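Long-range contacts in stage II sporulation protein SA (Bacillus subtilis, PDB 3O6Q), which is the toxin of a type II toxin-antitoxin system, neutralised by the antitoxin SpoIISB, and kills the sporulating cell when made without it: residues H20-R25 and E132-L137; Q30-N35 and K57-K62; G106-I111 and K123-S128. All coordinates share one frame; numbering follows the deposited sequence.

Contact 1 of 3, residues H20-R25 and E132-L137; sequences HMYLNR and EFDYLL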
loop_
_atom_site.group_PDB
_atom_site.type_symbol
_atom_site.label_atom_id
_atom_site.label_comp_id
_atom_site.label_asym_id
_atom_site.label_seq_id
_atom_site.Cartn_x
_atom_site.Cartn_y
_atom_site.Cartn_z
ATOM N N HIS A 20 -0.077 -9.619 11.108
ATOM C CA HIS A 20 -1.211 -10.298 10.500
ATOM C C HIS A 20 -2.197 -9.314 9.943
ATOM O O HIS A 20 -2.612 -9.412 8.780
ATOM C CB HIS A 20 -1.908 -11.191 11.513
ATOM C CG HIS A 20 -1.405 -12.587 11.519
ATOM N ND1 HIS A 20 -0.655 -13.100 12.551
ATOM C CD2 HIS A 20 -1.552 -13.592 10.624
ATOM C CE1 HIS A 20 -0.364 -14.367 12.297
ATOM N NE2 HIS A 20 -0.892 -14.689 11.132
HETATM N N MSE A 21 -2.560 -8.360 10.773
HETATM C CA MSE A 21 -3.579 -7.410 10.409
HETATM C C MSE A 21 -3.223 -6.601 9.189
HETATM O O MSE A 21 -4.053 -6.431 8.307
HETATM C CB MSE A 21 -3.845 -6.478 11.570
HETATM C CG MSE A 21 -4.996 -5.551 11.395
HETATM SE SE MSE A 21 -4.922 -4.331 12.917
HETATM C CE MSE A 21 -6.062 -5.432 14.096
ATOM N N TYR A 22 -1.998 -6.078 9.132
ATOM C CA TYR A 22 -1.621 -5.247 8.020
ATOM C C TYR A 22 -1.218 -6.060 6.794
ATOM O O TYR A 22 -1.353 -5.586 5.678
ATOM C CB TYR A 22 -0.605 -4.194 8.466
ATOM C CG TYR A 22 -1.284 -3.143 9.341
ATOM C CD1 TYR A 22 -2.256 -2.310 8.807
ATOM C CD2 TYR A 22 -1.003 -3.042 10.709
ATOM C CE1 TYR A 22 -2.927 -1.377 9.601
ATOM C CE2 TYR A 22 -1.665 -2.102 11.512
ATOM C CZ TYR A 22 -2.627 -1.266 10.956
ATOM O OH TYR A 22 -3.275 -0.329 11.742
ATOM N N LEU A 23 -0.785 -7.306 6.973
ATOM C CA LEU A 23 -0.699 -8.204 5.833
ATOM C C LEU A 23 -2.087 -8.442 5.246
ATOM O O LEU A 23 -2.253 -8.352 4.020
ATOM C CB LEU A 23 -0.044 -9.520 6.210
ATOM C CG LEU A 23 0.006 -10.607 5.108
ATOM C CD1 LEU A 23 0.714 -10.143 3.885
ATOM C CD2 LEU A 23 0.626 -11.873 5.660
ATOM N N ASN A 24 -3.082 -8.721 6.096
ATOM C CA ASN A 24 -4.469 -8.945 5.611
ATOM C C ASN A 24 -5.054 -7.709 4.913
ATOM O O ASN A 24 -5.678 -7.798 3.829
ATOM C CB ASN A 24 -5.427 -9.375 6.730
ATOM C CG ASN A 24 -5.133 -10.773 7.277
ATOM O OD1 ASN A 24 -4.462 -11.585 6.632
ATOM N ND2 ASN A 24 -5.662 -11.069 8.476
ATOM N N ARG A 25 -4.871 -6.556 5.525
ATOM C CA ARG A 25 -5.452 -5.335 4.974
ATOM C C ARG A 25 -4.755 -5.017 3.654
ATOM O O ARG A 25 -5.392 -4.562 2.729
ATOM C CB ARG A 25 -5.346 -4.183 5.966
ATOM C CG ARG A 25 -6.241 -4.328 7.129
ATOM C CD ARG A 25 -6.224 -3.124 8.061
ATOM N NE ARG A 25 -7.146 -3.297 9.166
ATOM C CZ ARG A 25 -7.204 -2.510 10.241
ATOM N NH1 ARG A 25 -6.365 -1.481 10.406
ATOM N NH2 ARG A 25 -8.106 -2.785 11.181
ATOM N N GLU A 132 -1.123 4.759 11.728
ATOM C CA GLU A 132 -0.472 5.317 10.552
ATOM C C GLU A 132 -0.442 4.413 9.291
ATOM O O GLU A 132 -0.451 4.928 8.183
ATOM C CB GLU A 132 0.923 5.781 10.908
ATOM C CG GLU A 132 1.891 4.697 11.258
ATOM C CD GLU A 132 1.535 3.874 12.472
ATOM O OE1 GLU A 132 1.143 4.406 13.549
ATOM O OE2 GLU A 132 1.720 2.653 12.360
ATOM N N PHE A 133 -0.432 3.082 9.437
ATOM C CA PHE A 133 -0.516 2.208 8.292
ATOM C C PHE A 133 -1.789 2.510 7.540
ATOM O O PHE A 133 -1.830 2.557 6.291
ATOM C CB PHE A 133 -0.540 0.740 8.719
ATOM C CG PHE A 133 0.825 0.145 9.044
ATOM C CD1 PHE A 133 1.372 0.261 10.333
ATOM C CD2 PHE A 133 1.531 -0.574 8.079
ATOM C CE1 PHE A 133 2.637 -0.324 10.667
ATOM C CE2 PHE A 133 2.794 -1.154 8.367
ATOM C CZ PHE A 133 3.351 -1.035 9.677
ATOM N N ASP A 134 -2.849 2.726 8.288
ATOM C CA ASP A 134 -4.121 3.036 7.668
ATOM C C ASP A 134 -4.149 4.431 7.080
ATOM O O ASP A 134 -4.668 4.646 6.011
ATOM C CB ASP A 134 -5.217 2.811 8.682
ATOM C CG ASP A 134 -5.134 1.418 9.250
ATOM O OD1 ASP A 134 -5.323 0.484 8.465
ATOM O OD2 ASP A 134 -4.803 1.242 10.444
ATOM N N TYR A 135 -3.517 5.367 7.755
ATOM C CA TYR A 135 -3.258 6.655 7.161
ATOM C C TYR A 135 -2.631 6.463 5.782
ATOM O O TYR A 135 -3.062 7.056 4.792
ATOM C CB TYR A 135 -2.321 7.460 8.065
ATOM C CG TYR A 135 -1.668 8.614 7.386
ATOM C CD1 TYR A 135 -2.349 9.796 7.213
ATOM C CD2 TYR A 135 -0.379 8.526 6.911
ATOM C CE1 TYR A 135 -1.767 10.868 6.602
ATOM C CE2 TYR A 135 0.218 9.607 6.294
ATOM C CZ TYR A 135 -0.485 10.784 6.138
ATOM O OH TYR A 135 0.079 11.903 5.518
ATOM N N LEU A 136 -1.613 5.617 5.717
ATOM C CA LEU A 136 -0.866 5.437 4.466
ATOM C C LEU A 136 -1.739 4.815 3.396
ATOM O O LEU A 136 -1.761 5.288 2.285
ATOM C CB LEU A 136 0.401 4.629 4.722
ATOM C CG LEU A 136 1.458 5.425 5.540
ATOM C CD1 LEU A 136 2.720 4.608 5.953
ATOM C CD2 LEU A 136 1.859 6.717 4.761
ATOM N N LEU A 137 -2.489 3.774 3.743
ATOM C CA LEU A 137 -3.328 3.103 2.765
ATOM C C LEU A 137 -4.441 4.029 2.336
ATOM O O LEU A 137 -4.734 4.165 1.148
ATOM C CB LEU A 137 -3.929 1.823 3.332
ATOM C CG LEU A 137 -2.959 0.654 3.462
ATOM C CD1 LEU A 137 -3.620 -0.440 4.273
ATOM C CD2 LEU A 137 -2.499 0.179 2.068
#
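Tyr22 and Phe133 stack face to face across two nearly parallel helix segments, with ring planes 17° apart and centroids separated by 4.5 Å. The overlap is displaced: Tyr22 CD2 lies over the rim of the Phe133 ring, while Phe133 CB sits over the tyrosine face in a CH-pi contact, 3.6 Å from its centroid and nearest CE1 (3.3 Å). A looser apolar touch, Arg25 CB to Leu137 CD1 at 4.5 Å, extends the packing by one helical turn.

The polar part gathers on the Asp134 side chain, which approaches both of its partners at about a right angle, its carboxylate plane turned 44° from the tyrosine ring. Tyr22 OH donates a hydrogen bond to Asp134 OD2 over 2.5 Å, meeting the oxygen on its syn side and somewhat out of the carboxylate plane. Arg25 NH1 forms a salt bridge with Asp134 OD1 at 3.0 Å, also from the syn side; the hydrogen bond within it is bent to 131°. The Arg25 chain is extended from CG to NE, and NH1 also bonds the backbone O of Ile129. Thr131 contributes further bonds to Tyr22 OH and Asp134 OD2. With both carboxylate oxygens engaged in a buried setting, the positive guanidinium would help to keep Asp134 ionised.

Leu23 of the second subunit packs on Phe133, consistent with a helical dimer interface. In this part of the toxin, predicted to be cytoplasmic, the contact lays the long helix 7-35 against the start of helix 132-148, whose Glu132 and Tyr135 touch Tyr102 of strand 101-102.

Contact 2 of 3, residues Q30-N35 and K57-K62; sequences QYLLKN and KTYADK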
loop_
_atom_site.group_PDB
_atom_site.type_symbol
_atom_site.label_atom_id
_atom_site.label_comp_id
_atom_site.label_asym_id
_atom_site.label_seq_id
_atom_site.Cartn_x
_atom_site.Cartn_y
_atom_site.Cartn_z
ATOM N N GLN A 30 -4.739 -4.772 -2.354
ATOM C CA GLN A 30 -4.206 -5.191 -3.629
ATOM C C GLN A 30 -5.257 -5.959 -4.405
ATOM O O GLN A 30 -5.365 -5.782 -5.597
ATOM C CB GLN A 30 -2.984 -6.061 -3.431
ATOM C CG GLN A 30 -2.303 -6.461 -4.750
ATOM C CD GLN A 30 -2.541 -7.916 -5.195
ATOM O OE1 GLN A 30 -1.670 -8.523 -5.854
ATOM N NE2 GLN A 30 -3.717 -8.472 -4.860
ATOM N N TYR A 31 -6.033 -6.809 -3.731
ATOM C CA TYR A 31 -7.042 -7.593 -4.423
ATOM C C TYR A 31 -8.065 -6.679 -5.058
ATOM O O TYR A 31 -8.469 -6.874 -6.236
ATOM C CB TYR A 31 -7.695 -8.589 -3.480
ATOM C CG TYR A 31 -8.769 -9.430 -4.141
ATOM C CD1 TYR A 31 -8.478 -10.688 -4.665
ATOM C CD2 TYR A 31 -10.072 -8.985 -4.208
ATOM C CE1 TYR A 31 -9.451 -11.467 -5.265
ATOM C CE2 TYR A 31 -11.051 -9.748 -4.819
ATOM C CZ TYR A 31 -10.734 -10.985 -5.344
ATOM O OH TYR A 31 -11.743 -11.729 -5.929
ATOM N N LEU A 32 -8.471 -5.649 -4.316
ATOM C CA LEU A 32 -9.453 -4.682 -4.842
ATOM C C LEU A 32 -8.880 -3.820 -5.970
ATOM O O LEU A 32 -9.536 -3.553 -6.946
ATOM C CB LEU A 32 -9.994 -3.815 -3.740
ATOM C CG LEU A 32 -10.829 -4.497 -2.651
ATOM C CD1 LEU A 32 -10.947 -3.518 -1.470
ATOM C CD2 LEU A 32 -12.201 -4.886 -3.156
ATOM N N LEU A 33 -7.640 -3.391 -5.861
ATOM C CA LEU A 33 -7.056 -2.646 -6.953
ATOM C C LEU A 33 -7.073 -3.530 -8.201
ATOM O O LEU A 33 -7.265 -3.048 -9.292
ATOM C CB LEU A 33 -5.629 -2.166 -6.590
ATOM C CG LEU A 33 -5.570 -0.875 -5.756
ATOM C CD1 LEU A 33 -4.107 -0.498 -5.299
ATOM C CD2 LEU A 33 -6.242 0.341 -6.478
ATOM N N LYS A 34 -6.908 -4.828 -8.029
ATOM C CA LYS A 34 -6.816 -5.753 -9.155
ATOM C C LYS A 34 -8.188 -6.047 -9.750
ATOM O O LYS A 34 -8.314 -6.095 -10.953
ATOM C CB LYS A 34 -6.155 -7.066 -8.691
ATOM C CG LYS A 34 -5.225 -7.793 -9.674
ATOM C CD LYS A 34 -4.953 -9.259 -9.243
ATOM C CE LYS A 34 -3.711 -9.854 -9.976
ATOM N NZ LYS A 34 -2.774 -10.652 -9.083
ATOM N N ASN A 35 -9.213 -6.223 -8.925
ATOM C CA ASN A 35 -10.505 -6.768 -9.411
ATOM C C ASN A 35 -11.738 -5.814 -9.336
ATOM O O ASN A 35 -12.725 -6.026 -10.045
ATOM C CB ASN A 35 -10.793 -8.078 -8.668
ATOM C CG ASN A 35 -9.701 -9.152 -8.919
ATOM O OD1 ASN A 35 -9.501 -9.575 -10.054
ATOM N ND2 ASN A 35 -8.995 -9.577 -7.874
ATOM N N LYS A 57 -14.878 3.975 1.463
ATOM C CA LYS A 57 -15.831 3.005 1.968
ATOM C C LYS A 57 -15.727 1.632 1.336
ATOM O O LYS A 57 -15.867 0.637 2.025
ATOM C CB LYS A 57 -17.247 3.528 1.845
ATOM C CG LYS A 57 -17.600 4.429 3.015
ATOM C CD LYS A 57 -18.842 5.240 2.808
ATOM C CE LYS A 57 -19.018 6.166 3.997
ATOM N NZ LYS A 57 -20.106 7.122 3.729
ATOM N N THR A 58 -15.431 1.558 0.050
ATOM C CA THR A 58 -15.297 0.276 -0.617
ATOM C C THR A 58 -14.214 -0.578 0.055
ATOM O O THR A 58 -14.378 -1.776 0.307
ATOM C CB THR A 58 -14.997 0.498 -2.125
ATOM O OG1 THR A 58 -16.161 1.088 -2.748
ATOM C CG2 THR A 58 -14.618 -0.804 -2.814
ATOM N N TYR A 59 -13.120 0.069 0.382
ATOM C CA TYR A 59 -11.979 -0.583 0.986
ATOM C C TYR A 59 -12.181 -0.863 2.466
ATOM O O TYR A 59 -11.917 -1.971 2.934
ATOM C CB TYR A 59 -10.717 0.270 0.721
ATOM C CG TYR A 59 -10.173 0.043 -0.681
ATOM C CD1 TYR A 59 -10.848 0.521 -1.814
ATOM C CD2 TYR A 59 -9.028 -0.731 -0.880
ATOM C CE1 TYR A 59 -10.338 0.261 -3.106
ATOM C CE2 TYR A 59 -8.505 -0.963 -2.166
ATOM C CZ TYR A 59 -9.161 -0.491 -3.259
ATOM O OH TYR A 59 -8.632 -0.801 -4.506
ATOM N N ALA A 60 -12.633 0.136 3.211
ATOM C CA ALA A 60 -12.814 -0.035 4.647
ATOM C C ALA A 60 -13.861 -1.118 4.899
ATOM O O ALA A 60 -13.709 -1.920 5.800
ATOM C CB ALA A 60 -13.217 1.275 5.314
ATOM N N ASP A 61 -14.912 -1.145 4.092
ATOM C CA ASP A 61 -15.935 -2.159 4.240
ATOM C C ASP A 61 -15.381 -3.576 4.302
ATOM O O ASP A 61 -15.903 -4.405 5.032
ATOM C CB ASP A 61 -16.931 -2.066 3.107
ATOM C CG ASP A 61 -17.832 -0.868 3.240
ATOM O OD1 ASP A 61 -17.716 -0.129 4.261
ATOM O OD2 ASP A 61 -18.635 -0.632 2.291
ATOM N N LYS A 62 -14.307 -3.858 3.577
ATOM C CA LYS A 62 -13.776 -5.211 3.572
ATOM C C LYS A 62 -12.604 -5.453 4.556
ATOM O O LYS A 62 -11.989 -6.505 4.525
ATOM C CB LYS A 62 -13.388 -5.574 2.145
ATOM C CG LYS A 62 -14.582 -5.637 1.172
ATOM C CD LYS A 62 -14.193 -6.396 -0.110
ATOM C CE LYS A 62 -15.350 -7.160 -0.761
ATOM N NZ LYS A 62 -14.867 -7.880 -2.023
HETATM O O HOH W 1 -10.826 -0.593 -6.443
#
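Leu32 presses its CD1 methyl onto the face of the Tyr59 ring, 3.6 Å from the centroid and 16° off the ring normal. The two side chains slide past each other in opposite directions, so Leu32 CB approaches the phenol end and lies 3.5 Å from Tyr59 CZ. Leu33 crosses the tyrosine at about a right angle and brings CD2 within 3.3 Å of Tyr59 OH. This is the tight part, and Phe138 and Leu141 of helix 132-148 also touch the ring.

Packing is looser toward Lys62, where its CD meets Leu32 CD2 at 3.9 Å and the two side chains cross obliquely. Lys62 is exposed, and its CD makes the nearest approach to the leucine.

The helix segments cross at 134°, joining the end of helix 7-35 to that of helix 45-61. No direct hydrogen bond spans them; Leu33 N lies near Tyr59 OH, but at a poor angle. Instead a water 2.9 Å from Tyr59 OH donates to Leu32 O, 3.3 Å away. Cohesion therefore rests on apolar and CH-pi packing, while a water links the phenol hydroxyl of the buried Tyr59 to the backbone of the other helix.

Contact 3 of 3, residues G106-I111 and K123-S128; sequences GKVVLI and KLTSDS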
loop_
_atom_site.group_PDB
_atom_site.type_symbol
_atom_site.label_atom_id
_atom_site.label_comp_id
_atom_site.label_asym_id
_atom_site.label_seq_id
_atom_site.Cartn_x
_atom_site.Cartn_y
_atom_site.Cartn_z
ATOM N N GLY A 106 -5.294 3.563 19.535
ATOM C CA GLY A 106 -5.285 2.909 18.254
ATOM C C GLY A 106 -6.667 2.623 17.689
ATOM O O GLY A 106 -6.838 1.652 16.968
ATOM N N LYS A 107 -7.644 3.460 18.005
ATOM C CA LYS A 107 -9.022 3.292 17.532
ATOM C C LYS A 107 -9.524 4.399 16.583
ATOM O O LYS A 107 -10.490 4.190 15.873
ATOM C CB LYS A 107 -9.981 3.246 18.734
ATOM C CG LYS A 107 -9.653 2.204 19.813
ATOM C CD LYS A 107 -9.783 0.739 19.349
ATOM C CE LYS A 107 -9.352 -0.188 20.477
ATOM N NZ LYS A 107 -9.175 -1.591 20.074
ATOM N N VAL A 108 -8.894 5.568 16.596
ATOM C CA VAL A 108 -9.306 6.698 15.743
ATOM C C VAL A 108 -8.070 7.333 15.065
ATOM O O VAL A 108 -7.066 7.599 15.715
ATOM C CB VAL A 108 -10.044 7.835 16.568
ATOM C CG1 VAL A 108 -10.564 8.947 15.651
ATOM C CG2 VAL A 108 -11.184 7.279 17.410
ATOM N N VAL A 109 -8.156 7.556 13.762
ATOM C CA VAL A 109 -7.228 8.402 13.040
ATOM C C VAL A 109 -8.051 9.471 12.332
ATOM O O VAL A 109 -9.007 9.146 11.651
ATOM C CB VAL A 109 -6.492 7.619 11.978
ATOM C CG1 VAL A 109 -5.380 8.421 11.421
ATOM C CG2 VAL A 109 -5.956 6.349 12.561
ATOM N N LEU A 110 -7.727 10.747 12.545
ATOM C CA LEU A 110 -8.412 11.865 11.851
ATOM C C LEU A 110 -7.370 12.624 11.051
ATOM O O LEU A 110 -6.338 13.042 11.578
ATOM C CB LEU A 110 -9.111 12.799 12.820
ATOM C CG LEU A 110 -10.115 12.132 13.773
ATOM C CD1 LEU A 110 -10.578 13.186 14.763
ATOM C CD2 LEU A 110 -11.280 11.421 13.055
ATOM N N ILE A 111 -7.665 12.779 9.755
ATOM C CA ILE A 111 -6.694 13.195 8.748
ATOM C C ILE A 111 -7.274 14.384 8.015
ATOM O O ILE A 111 -8.230 14.238 7.248
ATOM C CB ILE A 111 -6.448 12.075 7.745
ATOM C CG1 ILE A 111 -6.207 10.736 8.437
ATOM C CG2 ILE A 111 -5.246 12.391 6.880
ATOM C CD1 ILE A 111 -6.084 9.564 7.447
ATOM N N LYS A 123 -12.136 10.488 8.493
ATOM C CA LYS A 123 -12.257 9.759 9.743
ATOM C C LYS A 123 -12.084 8.270 9.559
ATOM O O LYS A 123 -12.893 7.650 8.888
ATOM C CB LYS A 123 -13.635 10.004 10.337
ATOM C CG LYS A 123 -13.891 9.382 11.715
ATOM C CD LYS A 123 -15.212 9.872 12.276
ATOM C CE LYS A 123 -15.579 9.175 13.581
ATOM N NZ LYS A 123 -16.979 9.488 14.074
ATOM N N LEU A 124 -11.057 7.700 10.189
ATOM C CA LEU A 124 -10.880 6.238 10.299
ATOM C C LEU A 124 -11.021 5.735 11.738
ATOM O O LEU A 124 -10.248 6.136 12.627
ATOM C CB LEU A 124 -9.498 5.826 9.824
ATOM C CG LEU A 124 -9.030 6.349 8.455
ATOM C CD1 LEU A 124 -7.633 5.853 8.222
ATOM C CD2 LEU A 124 -9.975 5.960 7.310
ATOM N N THR A 125 -11.979 4.837 11.968
ATOM C CA THR A 125 -12.136 4.173 13.262
ATOM C C THR A 125 -12.209 2.657 13.112
ATOM O O THR A 125 -12.462 2.143 12.029
ATOM C CB THR A 125 -13.429 4.579 13.970
ATOM O OG1 THR A 125 -14.525 4.077 13.205
ATOM C CG2 THR A 125 -13.505 6.095 14.137
ATOM N N SER A 126 -12.026 1.950 14.224
ATOM C CA SER A 126 -11.970 0.504 14.194
ATOM C C SER A 126 -12.230 -0.010 15.589
ATOM O O SER A 126 -11.779 0.569 16.561
ATOM C CB SER A 126 -10.591 0.039 13.712
ATOM O OG SER A 126 -10.493 -1.360 13.630
ATOM N N ASP A 127 -12.942 -1.123 15.660
ATOM C CA ASP A 127 -13.094 -1.860 16.897
ATOM C C ASP A 127 -11.814 -2.600 17.294
ATOM O O ASP A 127 -11.570 -2.762 18.485
ATOM C CB ASP A 127 -14.270 -2.833 16.796
ATOM C CG ASP A 127 -15.608 -2.146 17.048
ATOM O OD1 ASP A 127 -15.730 -1.363 18.038
ATOM O OD2 ASP A 127 -16.547 -2.400 16.258
ATOM N N SER A 128 -11.002 -3.029 16.324
ATOM C CA SER A 128 -9.671 -3.561 16.633
ATOM C C SER A 128 -8.645 -2.437 16.663
ATOM O O SER A 128 -8.430 -1.870 17.728
ATOM C CB SER A 128 -9.242 -4.684 15.681
ATOM O OG SER A 128 -9.324 -4.292 14.334
#
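Leu110 and Lys123 lie side by side and point the same way from the sheet, with Leu110 CD2 resting 3.6 Å from Lys123 CG. The lysine CG is anti to the backbone N (chi1 -176°), and the chain beyond it is extended; its aliphatic base thus serves as the leucine's neighbour. Val108 and Thr125 repeat this alignment on the same face, methyl beside methyl, CG2 to CG2 at 4.2 Å. Both couples are antiparallel non-hydrogen-bonded pairs.

Val109 and Leu124 project from the other face and form the hydrogen-bonded pair between them. Their CB atoms are 4.1 Å apart, while the backbones exchange two straight bonds, Val109 N to Leu124 O at 2.8 Å and Leu124 N to Val109 O at 2.9 Å, each with an angle of 169° at the hydrogen. On this face Leu124 CD1 also meets Ile111 CD1. Phe138 of helix 132-148 touches Leu124, and Tyr135 of the same helix touches Ile111.

Past the strand ends the ladder weakens: Ser126 N makes only a weak bond to Lys107 O, and Thr125 CA adds a CA-H...O contact to that carbonyl. Lys107 then reaches along the departing chain. Its bend at chi2 (-66°) swings CD toward the carbonyls of Ser126 and Ser128, and NZ bonds Asp127 O at 3.1 Å from above the carbonyl plane. The modelled approach of NZ to Ser128 O is so short that its exact length is doubtful.

The paired N-H...O=C bonds are those of antiparallel strands; as 108-115 and 118-125 follow each other directly, they form a beta hairpin. The two are the central strands of a four-stranded antiparallel sheet, one face of it backed by helix 132-148.

In the fold
Contacts 1 and 2 both use helix 7-35 and bury most of the residues that touch, yet differ in chemistry: contact 1 combines a ring stack with a buried charge pair, whereas contact 2 is mainly apolar and opens toward an exposed lysine. Both reach the second subunit. Contact 3 is partly buried and depends chiefly on backbone bonds within the sheet. It meets contact 1 directly, Met21 CE lying 3.5 Å from Ser128 OG and Tyr135 CD1 3.7 Å from Ile111 CD1. Contacts 2 and 3 do not touch, their centres about 18 Å apart; along the chain both are nested inside the loop that contact 1 closes.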